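Local coordinates for protein DNA polymerase beta (PDB 4P4M) that catalyses template-directed addition of deoxynucleotides to DNA as a family X polymerase and probably serves in base excision repair, at residues V224-L227 against E228-K231; E355-S358 against E359-F363; M157-S160 against V161-N165. All coordinates share one frame; numbering follows the deposited sequence. Where two conformers were deposited one is given.

All three contacts are local, each made between neighbouring turns or at an end of a helix, and none touches another. Contact 3 lies on helix 157-175 and contact 1 at the C-terminal end of helix 219-229, both in the palm; side chains of contact 1 pack on a later part of helix 157-175. Contact 2 is in the thumb, at the start of helix 359-365, its centre about 35 Å from that of contact 1. Each mixes buried and solvent-facing residues. A buried glutamate-histidine pair marks contact 3, a doubly used carbonyl and a Schellman turn mark contact 1, and in contact 2 a serine hydroxyl and one carboxylate oxygen take up backbone N-H groups.

Contact 1: V224-L227 against E228-K231; sequences VEFL and ESLK
Phe226 holds CG opposite its own backbone N (chi1 -171°), which lays its ring along the flank of the helix where the isobutyl group of Leu230 follows one turn on. Leu230 CD1 does the touching, 3.7 Å from Phe226 CE2 and a little farther from CD2, and it reaches the ring obliquely. Ser229 has OG between its backbone N and carbonyl carbon (chi1 71°), which folds the hydroxyl back onto the preceding turn. There Ser229 OG donates to Phe226 O at 2.7 Å. The same oxygen also accepts from Leu230 N, at 3.2 Å, so two donors grip one carbonyl where the helix is ending. Before it, Glu228 N bonds to Val224 O at 2.9 Å and Ser229 N to Glu225 O at 3.0 Å.

The helix, 219-229 of the palm, closes in a Schellman motif: Lys231 takes positive phi, and its N bonds back to Glu228 O at 3.0 Å. On another flank, the extended chain of Glu228 runs back past the Val224 carbonyl, CG lying 3.3 Å from Val224 O. Its carboxylate ends beside the Val224 side chain, Glu228 OE2 3.5 Å from Val224 CG1.

Outside the turn, Phe226 packs on Glu173 and Val174, Leu227 on Leu167 and Leu230 on Tyr166, all of helix 157-175. Leu233 of strand 233-236 meets Val224, Leu227 and Glu228, and a backbone hydrogen bond between Leu227 and Leu233 ties the helix end to that strand. Leu227 is thus buried between helix 157-175 and strand 233-236.

Contact 2: E355-S358 against E359-F363; sequences EVRS and EQDVF
Asp361 and Ser358 form a capping box at the start of helix 359-365 in the thumb, with Ser358 as N-cap. Asp361 CB begins the chain 3.7 Å from Val356 CG1, the two side chains running antiparallel alongside each other. With CG beside its own backbone N (chi1 -77°), the carboxylate turns back toward the residues ahead of the helix. CG lies 3.3 Å from Ser358 OG, and Asp361 OD1 is 3.5 Å from the same Ser358 OG. The other oxygen, OD2, takes two backbone donors: Arg357 N at 2.8 Å, nearly straight (166°) and close to the C-O axis, and Ser358 N at 3.2 Å, from above the carboxylate plane. Two bonds thus fix the rotation of the carboxylate, whose negative charge would also suit the helix N-terminus. In return Ser358 OG accepts from Asp361 N at 3.0 Å.

Next to the capping box, Val356 CG2 meets Val362 CG2, and Val362 continues inward onto Leu287 and Met299. Glu359 OE1 forms salt bridges with Arg376 and Arg188. The aliphatic part of Arg357 crosses Asp361 at about a right angle, its CG 3.3 Å from Asp361 OD2.

Contact 3: M157-S160 against V161-N165; sequences MQES and VLHEN
Glu159 OE1 is gripped by two groups: His163 NE2 donates to it at 3.0 Å, and Arg270 NE forms a salt bridge with it. The histidine bond is nearly straight (165°). It meets the anti lone pair of OE1, the one facing away from OE2, and the oxygen sits at the edge of the imidazole, near the ring plane. Carboxylate and ring are almost coplanar, 29° apart. Glu159 sends CG opposite its backbone N (chi1 -168°) and then runs extended, which brings its carboxylate level with the edge of the His163 ring, one turn on. Glu159 CG also rests 3.7 Å from His163 NE2.

At the other ring nitrogen, His163 ND1 bonds to the hydroxyl of Tyr232, so both nitrogens are engaged and the ring is held against rotation. The nearby guanidinium of Arg270 would probably help to stabilise the carboxylate as an anion.

This is a His-carboxylate pair one turn apart on helix 157-175 of the palm, which packs beside the sheet carrying the metal-binding aspartates. Ser160, buried on the same helix, has its side chain about 8 Å from that of Asp196, and it touches Tyr187.

Backbone bonds frame the pair: Val161 N to Met157 O, His163 N to Glu159 O, and Glu164 N to Ser160 O at 2.8 Å. Leu162 N to Gln158 O is weak, and there Leu162 CG lies 3.6 Å from the same Gln158 O. Val161 CG2 sits 3.6 Å from Met157 O, and Glu164 OE1 is hydrogen-bonded to the Tyr187 hydroxyl.

Contact 1: V224-L227 against E228-K231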
ATOM      1  N   VAL A 224      -3.156 -10.748  -9.694  1.00 16.40           N
ATOM      2  CA  VAL A 224      -3.961  -9.646 -10.233  1.00 17.52           C
ATOM      3  C   VAL A 224      -4.822 -10.090 -11.424  1.00 17.79           C
ATOM      4  O   VAL A 224      -6.019  -9.788 -11.475  1.00 17.33           O
ATOM      5  CB  VAL A 224      -3.069  -8.430 -10.605  1.00 18.97           C
ATOM      6  CG1 VAL A 224      -3.855  -7.408 -11.439  1.00 17.70           C
ATOM      7  CG2 VAL A 224      -2.527  -7.780  -9.321  1.00 20.07           C
ATOM      8  N   GLU A 225      -4.229 -10.825 -12.364  1.00 17.61           N
ATOM      9  CA  GLU A 225      -4.991 -11.323 -13.525  1.00 20.49           C
ATOM     10  C   GLU A 225      -6.168 -12.202 -13.095  1.00 23.64           C
ATOM     11  O   GLU A 225      -7.262 -12.129 -13.675  1.00 19.85           O
ATOM     12  CB  GLU A 225      -4.089 -12.124 -14.470  1.00 24.24           C
ATOM     13  CG  GLU A 225      -3.064 -11.285 -15.207  1.00 40.95           C
ATOM     14  CD  GLU A 225      -2.063 -12.134 -15.981  1.00 66.90           C
ATOM     15  OE1 GLU A 225      -1.933 -13.343 -15.679  1.00 61.38           O
ATOM     16  OE2 GLU A 225      -1.403 -11.588 -16.889  1.00 80.77           O
ATOM     17  N   PHE A 226      -5.941 -13.037 -12.082  1.00 20.51           N
ATOM     18  CA  PHE A 226      -6.996 -13.914 -11.565  1.00 21.75           C
ATOM     19  C   PHE A 226      -8.164 -13.082 -11.003  1.00 20.30           C
ATOM     20  O   PHE A 226      -9.332 -13.340 -11.325  1.00 19.07           O
ATOM     21  CB  PHE A 226      -6.422 -14.872 -10.504  1.00 19.85           C
ATOM     22  CG  PHE A 226      -7.383 -15.956 -10.068  1.00 18.57           C
ATOM     23  CD1 PHE A 226      -7.701 -17.005 -10.925  1.00 21.02           C
ATOM     24  CD2 PHE A 226      -7.944 -15.941  -8.798  1.00 18.95           C
ATOM     25  CE1 PHE A 226      -8.588 -17.996 -10.533  1.00 25.52           C
ATOM     26  CE2 PHE A 226      -8.820 -16.935  -8.393  1.00 21.03           C
ATOM     27  CZ  PHE A 226      -9.139 -17.964  -9.263  1.00 23.62           C
ATOM     28  N   LEU A 227      -7.845 -12.085 -10.175  1.00 18.56           N
ATOM     29  CA  LEU A 227      -8.867 -11.197  -9.603  1.00 16.45           C
ATOM     30  C   LEU A 227      -9.599 -10.389 -10.680  1.00 18.71           C
ATOM     31  O   LEU A 227     -10.778 -10.074 -10.534  1.00 19.28           O
ATOM     32  CB  LEU A 227      -8.249 -10.251  -8.567  1.00 17.49           C
ATOM     33  CG  LEU A 227      -7.639 -10.918  -7.324  1.00 19.40           C
ATOM     34  CD1 LEU A 227      -6.884  -9.888  -6.486  1.00 17.04           C
ATOM     35  CD2 LEU A 227      -8.722 -11.604  -6.478  1.00 18.63           C
ATOM     36  N   GLU A 228      -8.899 -10.045 -11.752  1.00 17.02           N
ATOM     37  CA  GLU A 228      -9.546  -9.354 -12.873  1.00 18.20           C
ATOM     38  C   GLU A 228     -10.537 -10.268 -13.616  1.00 25.27           C
ATOM     39  O   GLU A 228     -11.620  -9.824 -14.014  1.00 21.62           O
ATOM     40  CB  GLU A 228      -8.485  -8.766 -13.819  1.00 22.08           C
ATOM     41  CG  GLU A 228      -7.769  -7.551 -13.205  1.00 19.78           C
ATOM     42  CD  GLU A 228      -6.533  -7.116 -13.972  1.00 29.84           C
ATOM     43  OE1 GLU A 228      -6.026  -7.901 -14.803  1.00 27.35           O
ATOM     44  OE2 GLU A 228      -6.058  -5.987 -13.724  1.00 26.69           O
ATOM     45  N   SER A 229     -10.177 -11.541 -13.786  1.00 21.61           N
ATOM     46  CA  SER A 229     -11.065 -12.489 -14.479  1.00 20.40           C
ATOM     47  C   SER A 229     -12.354 -12.732 -13.690  1.00 23.37           C
ATOM     48  O   SER A 229     -13.399 -13.050 -14.268  1.00 25.76           O
ATOM     49  CB  SER A 229     -10.352 -13.822 -14.781  1.00 23.48           C
ATOM     50  OG  SER A 229     -10.120 -14.583 -13.603  1.00 24.75           O
ATOM     51  N   LEU A 230     -12.279 -12.558 -12.374  1.00 19.48           N
ATOM     52  CA  LEU A 230     -13.443 -12.701 -11.496  1.00 22.21           C
ATOM     53  C   LEU A 230     -14.277 -11.418 -11.405  1.00 25.16           C
ATOM     54  O   LEU A 230     -15.325 -11.398 -10.758  1.00 22.71           O
ATOM     55  CB  LEU A 230     -12.992 -13.104 -10.089  1.00 19.53           C
ATOM     56  CG  LEU A 230     -12.478 -14.538  -9.959  1.00 20.64           C
ATOM     57  CD1 LEU A 230     -11.713 -14.718  -8.648  1.00 22.79           C
ATOM     58  CD2 LEU A 230     -13.632 -15.516 -10.068  1.00 24.92           C
ATOM     59  N   LYS A 231     -13.806 -10.357 -12.053  1.00 23.92           N
ATOM     60  CA  LYS A 231     -14.453  -9.043 -12.016  1.00 21.28           C
ATOM     61  C   LYS A 231     -14.429  -8.388 -10.625  1.00 23.20           C
ATOM     62  O   LYS A 231     -15.240  -7.497 -10.333  1.00 23.80           O
ATOM     63  CB  LYS A 231     -15.890  -9.103 -12.553  1.00 19.93           C
ATOM     64  CG  LYS A 231     -16.026  -9.771 -13.918  1.00 29.72           C
ATOM     65  CD  LYS A 231     -15.142  -9.111 -14.951  1.00 43.05           C
ATOM     66  CE  LYS A 231     -15.211  -9.855 -16.283  1.00 69.57           C
ATOM     67  NZ  LYS A 231     -14.339  -9.237 -17.324  1.00 73.55           N
TER

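Contact 2: E355-S358 against E359-F363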
ATOM      1  N   GLU A 355      18.001  -9.997  12.451  1.00 21.00           N
ATOM      2  CA  GLU A 355      16.835 -10.842  12.219  1.00 24.95           C
ATOM      3  C   GLU A 355      15.770 -10.640  13.293  1.00 24.20           C
ATOM      4  O   GLU A 355      16.086 -10.568  14.482  1.00 23.36           O
ATOM      5  CB  GLU A 355      17.242 -12.316  12.145  1.00 26.58           C
ATOM      6  CG  GLU A 355      18.045 -12.659  10.903  1.00 43.71           C
ATOM      7  CD  GLU A 355      18.447 -14.122  10.864  1.00 66.45           C
ATOM      8  OE1 GLU A 355      17.730 -14.955  11.468  1.00 45.19           O
ATOM      9  OE2 GLU A 355      19.484 -14.434  10.237  1.00 75.87           O
ATOM     10  N   VAL A 356      14.511 -10.536  12.873  1.00 19.21           N
ATOM     11  CA  VAL A 356      13.399 -10.454  13.822  1.00 21.25           C
ATOM     12  C   VAL A 356      12.280 -11.419  13.431  1.00 27.30           C
ATOM     13  O   VAL A 356      12.116 -11.722  12.251  1.00 23.81           O
ATOM     14  CB  VAL A 356      12.851  -9.009  13.948  1.00 23.37           C
ATOM     15  CG1 VAL A 356      13.909  -8.089  14.530  1.00 23.50           C
ATOM     16  CG2 VAL A 356      12.355  -8.485  12.586  1.00 21.98           C
ATOM     17  N   ARG A 357      11.520 -11.901  14.416  1.00 19.52           N
ATOM     18  CA  ARG A 357      10.403 -12.798  14.133  1.00 20.45           C
ATOM     19  C   ARG A 357       9.056 -12.167  14.453  1.00 22.23           C
ATOM     20  O   ARG A 357       8.016 -12.663  14.010  1.00 21.36           O
ATOM     21  CB  ARG A 357      10.543 -14.123  14.896  1.00 27.81           C
ATOM     22  CG  ARG A 357      10.260 -14.029  16.384  1.00 34.35           C
ATOM     23  CD  ARG A 357       9.835 -15.378  16.971  1.00 41.40           C
ATOM     24  NE  ARG A 357       8.387 -15.468  17.135  1.00 50.40           N
ATOM     25  CZ  ARG A 357       7.723 -14.954  18.165  1.00 45.02           C
ATOM     26  NH1 ARG A 357       8.381 -14.316  19.121  1.00 48.34           N
ATOM     27  NH2 ARG A 357       6.407 -15.074  18.238  1.00 49.02           N
ATOM     28  N   SER A 358       9.071 -11.078  15.216  1.00 20.95           N
ATOM     29  CA  SER A 358       7.834 -10.426  15.667  1.00 20.53           C
ATOM     30  C   SER A 358       7.954  -8.904  15.663  1.00 23.54           C
ATOM     31  O   SER A 358       9.072  -8.361  15.676  1.00 19.33           O
ATOM     32  CB  SER A 358       7.501 -10.877  17.095  1.00 21.62           C
ATOM     33  OG  SER A 358       8.466 -10.382  18.025  1.00 21.66           O
ATOM     34  N   GLU A 359       6.813  -8.211  15.647  1.00 17.87           N
ATOM     35  CA  GLU A 359       6.825  -6.757  15.835  1.00 19.94           C
ATOM     36  C   GLU A 359       7.477  -6.398  17.170  1.00 19.49           C
ATOM     37  O   GLU A 359       8.267  -5.447  17.248  1.00 21.47           O
ATOM     38  CB  GLU A 359       5.408  -6.171  15.777  1.00 20.69           C
ATOM     39  CG  GLU A 359       4.698  -6.360  14.424  1.00 19.69           C
ATOM     40  CD  GLU A 359       3.327  -5.693  14.392  1.00 19.90           C
ATOM     41  OE1 GLU A 359       2.515  -5.937  15.319  1.00 20.79           O
ATOM     42  OE2 GLU A 359       3.065  -4.926  13.441  1.00 20.73           O
ATOM     43  N   GLN A 360       7.141  -7.150  18.218  1.00 18.58           N
ATOM     44  CA  GLN A 360       7.708  -6.909  19.553  0.60 19.80           C
ATOM     45  C   GLN A 360       9.239  -6.880  19.531  1.00 20.63           C
ATOM     46  O   GLN A 360       9.864  -6.067  20.235  1.00 22.54           O
ATOM     47  CB  GLN A 360       7.205  -7.949  20.570  0.60 22.24           C
ATOM     48  CG  GLN A 360       7.898  -7.894  21.953  0.60 24.15           C
ATOM     49  CD  GLN A 360       7.196  -6.986  22.957  0.60 27.81           C
ATOM     50  OE1 GLN A 360       5.888  -7.152  23.088  0.60 29.33           O
ATOM     51  NE2 GLN A 360       7.831  -6.164  23.628  0.60 33.41           N
ATOM     52  N   ASP A 361       9.852  -7.763  18.739  1.00 19.49           N
ATOM     53  CA  ASP A 361      11.317  -7.780  18.629  1.00 21.57           C
ATOM     54  C   ASP A 361      11.858  -6.395  18.251  1.00 23.54           C
ATOM     55  O   ASP A 361      12.868  -5.944  18.794  1.00 21.51           O
ATOM     56  CB  ASP A 361      11.801  -8.756  17.551  1.00 17.80           C
ATOM     57  CG  ASP A 361      11.743 -10.216  17.983  1.00 20.57           C
ATOM     58  OD1 ASP A 361      11.799 -10.516  19.198  1.00 22.01           O
ATOM     59  OD2 ASP A 361      11.655 -11.071  17.074  1.00 22.85           O
ATOM     60  N   VAL A 362      11.207  -5.751  17.284  1.00 18.74           N
ATOM     61  CA  VAL A 362      11.648  -4.437  16.799  1.00 19.47           C
ATOM     62  C   VAL A 362      11.532  -3.356  17.881  1.00 21.95           C
ATOM     63  O   VAL A 362      12.469  -2.573  18.088  1.00 19.21           O
ATOM     64  CB  VAL A 362      10.868  -3.997  15.527  1.00 21.87           C
ATOM     65  CG1 VAL A 362      11.341  -2.620  15.050  1.00 19.22           C
ATOM     66  CG2 VAL A 362      11.023  -5.044  14.419  1.00 21.43           C
ATOM     67  N   PHE A 363      10.389  -3.303  18.563  1.00 17.66           N
ATOM     68  CA  PHE A 363      10.221  -2.374  19.685  1.00 17.84           C
ATOM     69  C   PHE A 363      11.372  -2.568  20.690  1.00 23.99           C
ATOM     70  O   PHE A 363      11.989  -1.599  21.158  1.00 19.94           O
ATOM     71  CB  PHE A 363       8.883  -2.608  20.407  1.00 24.19           C
ATOM     72  CG  PHE A 363       7.653  -2.070  19.685  1.00 25.50           C
ATOM     73  CD1 PHE A 363       6.911  -2.890  18.835  1.00 18.79           C
ATOM     74  CD2 PHE A 363       7.193  -0.778  19.926  1.00 23.83           C
ATOM     75  CE1 PHE A 363       5.755  -2.406  18.195  1.00 22.55           C
ATOM     76  CE2 PHE A 363       6.041  -0.287  19.294  1.00 26.63           C
ATOM     77  CZ  PHE A 363       5.319  -1.104  18.435  1.00 23.13           C
TER

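Contact 3: M157-S160 against V161-N165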
ATOM      1  N   MET A 157     -15.865  -1.405   8.834  1.00 25.04           N
ATOM      2  CA  MET A 157     -15.103  -2.582   9.247  0.50 26.03           C
ATOM      3  C   MET A 157     -15.728  -3.890   8.757  1.00 23.95           C
ATOM      4  O   MET A 157     -15.018  -4.782   8.289  1.00 24.35           O
ATOM      5  CB  MET A 157     -14.919  -2.616  10.774  0.50 37.43           C
ATOM      6  CG  MET A 157     -14.268  -3.901  11.295  0.50 48.61           C
ATOM      7  SD  MET A 157     -13.952  -3.915  13.079  0.50 32.07           S
ATOM      8  CE  MET A 157     -12.607  -2.744  13.208  0.50 24.20           C
ATOM      9  N   GLN A 158     -17.051  -4.012   8.853  1.00 25.19           N
ATOM     10  CA  GLN A 158     -17.713  -5.246   8.422  1.00 31.11           C
ATOM     11  C   GLN A 158     -17.411  -5.598   6.962  1.00 28.55           C
ATOM     12  O   GLN A 158     -17.276  -6.772   6.618  1.00 25.71           O
ATOM     13  CB  GLN A 158     -19.237  -5.202   8.659  1.00 35.49           C
ATOM     14  CG  GLN A 158     -19.978  -4.077   7.931  1.00 64.96           C
ATOM     15  CD  GLN A 158     -20.394  -4.432   6.498  1.00 70.54           C
ATOM     16  OE1 GLN A 158     -20.354  -5.596   6.089  1.00 75.11           O
ATOM     17  NE2 GLN A 158     -20.803  -3.419   5.736  1.00 46.21           N
ATOM     18  N   GLU A 159     -17.308  -4.590   6.100  1.00 23.49           N
ATOM     19  CA  GLU A 159     -16.987  -4.870   4.702  1.00 22.14           C
ATOM     20  C   GLU A 159     -15.505  -5.236   4.509  1.00 18.53           C
ATOM     21  O   GLU A 159     -15.179  -6.094   3.684  1.00 21.72           O
ATOM     22  CB  GLU A 159     -17.393  -3.720   3.772  1.00 23.68           C
ATOM     23  CG  GLU A 159     -17.332  -4.117   2.293  1.00 23.19           C
ATOM     24  CD  GLU A 159     -17.606  -2.962   1.344  1.00 25.32           C
ATOM     25  OE1 GLU A 159     -16.843  -2.804   0.362  1.00 20.54           O
ATOM     26  OE2 GLU A 159     -18.585  -2.214   1.571  1.00 19.72           O
ATOM     27  N   SER A 160     -14.609  -4.597   5.256  1.00 20.19           N
ATOM     28  CA  SER A 160     -13.194  -4.980   5.207  1.00 21.58           C
ATOM     29  C   SER A 160     -12.979  -6.447   5.582  1.00 25.38           C
ATOM     30  O   SER A 160     -12.115  -7.123   4.997  1.00 21.12           O
ATOM     31  CB  SER A 160     -12.331  -4.064   6.092  1.00 22.56           C
ATOM     32  OG  SER A 160     -12.033  -2.839   5.423  1.00 23.28           O
ATOM     33  N   VAL A 161     -13.738  -6.939   6.563  1.00 22.57           N
ATOM     34  CA  VAL A 161     -13.708  -8.372   6.891  1.00 23.57           C
ATOM     35  C   VAL A 161     -14.027  -9.222   5.651  1.00 21.50           C
ATOM     36  O   VAL A 161     -13.374 -10.252   5.400  1.00 22.27           O
ATOM     37  CB  VAL A 161     -14.692  -8.746   8.036  1.00 29.31           C
ATOM     38  CG1 VAL A 161     -14.765 -10.261   8.209  1.00 30.34           C
ATOM     39  CG2 VAL A 161     -14.273  -8.089   9.348  1.00 25.27           C
ATOM     40  N   LEU A 162     -15.028  -8.795   4.884  1.00 21.14           N
ATOM     41  CA  LEU A 162     -15.386  -9.495   3.646  1.00 21.25           C
ATOM     42  C   LEU A 162     -14.280  -9.428   2.580  1.00 23.51           C
ATOM     43  O   LEU A 162     -14.052 -10.410   1.870  1.00 21.22           O
ATOM     44  CB  LEU A 162     -16.710  -8.968   3.063  1.00 22.52           C
ATOM     45  CG  LEU A 162     -17.963  -9.051   3.949  1.00 30.30           C
ATOM     46  CD1 LEU A 162     -19.140  -8.374   3.270  1.00 27.41           C
ATOM     47  CD2 LEU A 162     -18.310 -10.486   4.318  1.00 30.67           C
ATOM     48  N   HIS A 163     -13.620  -8.274   2.439  1.00 18.01           N
ATOM     49  CA  HIS A 163     -12.482  -8.181   1.508  1.00 18.56           C
ATOM     50  C   HIS A 163     -11.355  -9.111   1.963  1.00 19.80           C
ATOM     51  O   HIS A 163     -10.734  -9.808   1.145  1.00 19.31           O
ATOM     52  CB  HIS A 163     -11.955  -6.741   1.359  1.00 16.72           C
ATOM     53  CG  HIS A 163     -12.813  -5.860   0.491  1.00 17.28           C
ATOM     54  ND1 HIS A 163     -12.828  -5.680  -0.850  1.00 19.28           N
ATOM     55  CD2 HIS A 163     -13.783  -5.022   1.002  1.00 19.46           C
ATOM     56  CE1 HIS A 163     -13.808  -4.751  -1.125  1.00 18.51           C
ATOM     57  NE2 HIS A 163     -14.367  -4.369   0.011  1.00 18.94           N
ATOM     58  N   GLU A 164     -11.090  -9.133   3.263  1.00 16.88           N
ATOM     59  CA  GLU A 164     -10.058 -10.032   3.785  1.00 19.18           C
ATOM     60  C   GLU A 164     -10.344 -11.498   3.432  1.00 22.67           C
ATOM     61  O   GLU A 164      -9.463 -12.217   2.946  1.00 20.85           O
ATOM     62  CB  GLU A 164      -9.904  -9.879   5.300  1.00 21.00           C
ATOM     63  CG  GLU A 164      -8.790 -10.752   5.879  1.00 23.84           C
ATOM     64  CD  GLU A 164      -8.378 -10.311   7.276  1.00 33.63           C
ATOM     65  OE1 GLU A 164      -9.262 -10.225   8.149  1.00 31.23           O
ATOM     66  OE2 GLU A 164      -7.179 -10.027   7.486  1.00 40.84           O
ATOM     67  N   ASN A 165     -11.568 -11.947   3.696  1.00 20.65           N
ATOM     68  CA  ASN A 165     -11.930 -13.341   3.432  1.00 24.38           C
ATOM     69  C   ASN A 165     -11.865 -13.674   1.942  1.00 23.71           C
ATOM     70  O   ASN A 165     -11.416 -14.756   1.555  1.00 20.97           O
ATOM     71  CB  ASN A 165     -13.333 -13.658   3.974  1.00 27.90           C
ATOM     72  CG  ASN A 165     -13.418 -13.555   5.494  1.00 32.11           C
ATOM     73  OD1 ASN A 165     -12.402 -13.533   6.188  1.00 34.19           O
ATOM     74  ND2 ASN A 165     -14.636 -13.497   6.014  1.00 34.10           N
TER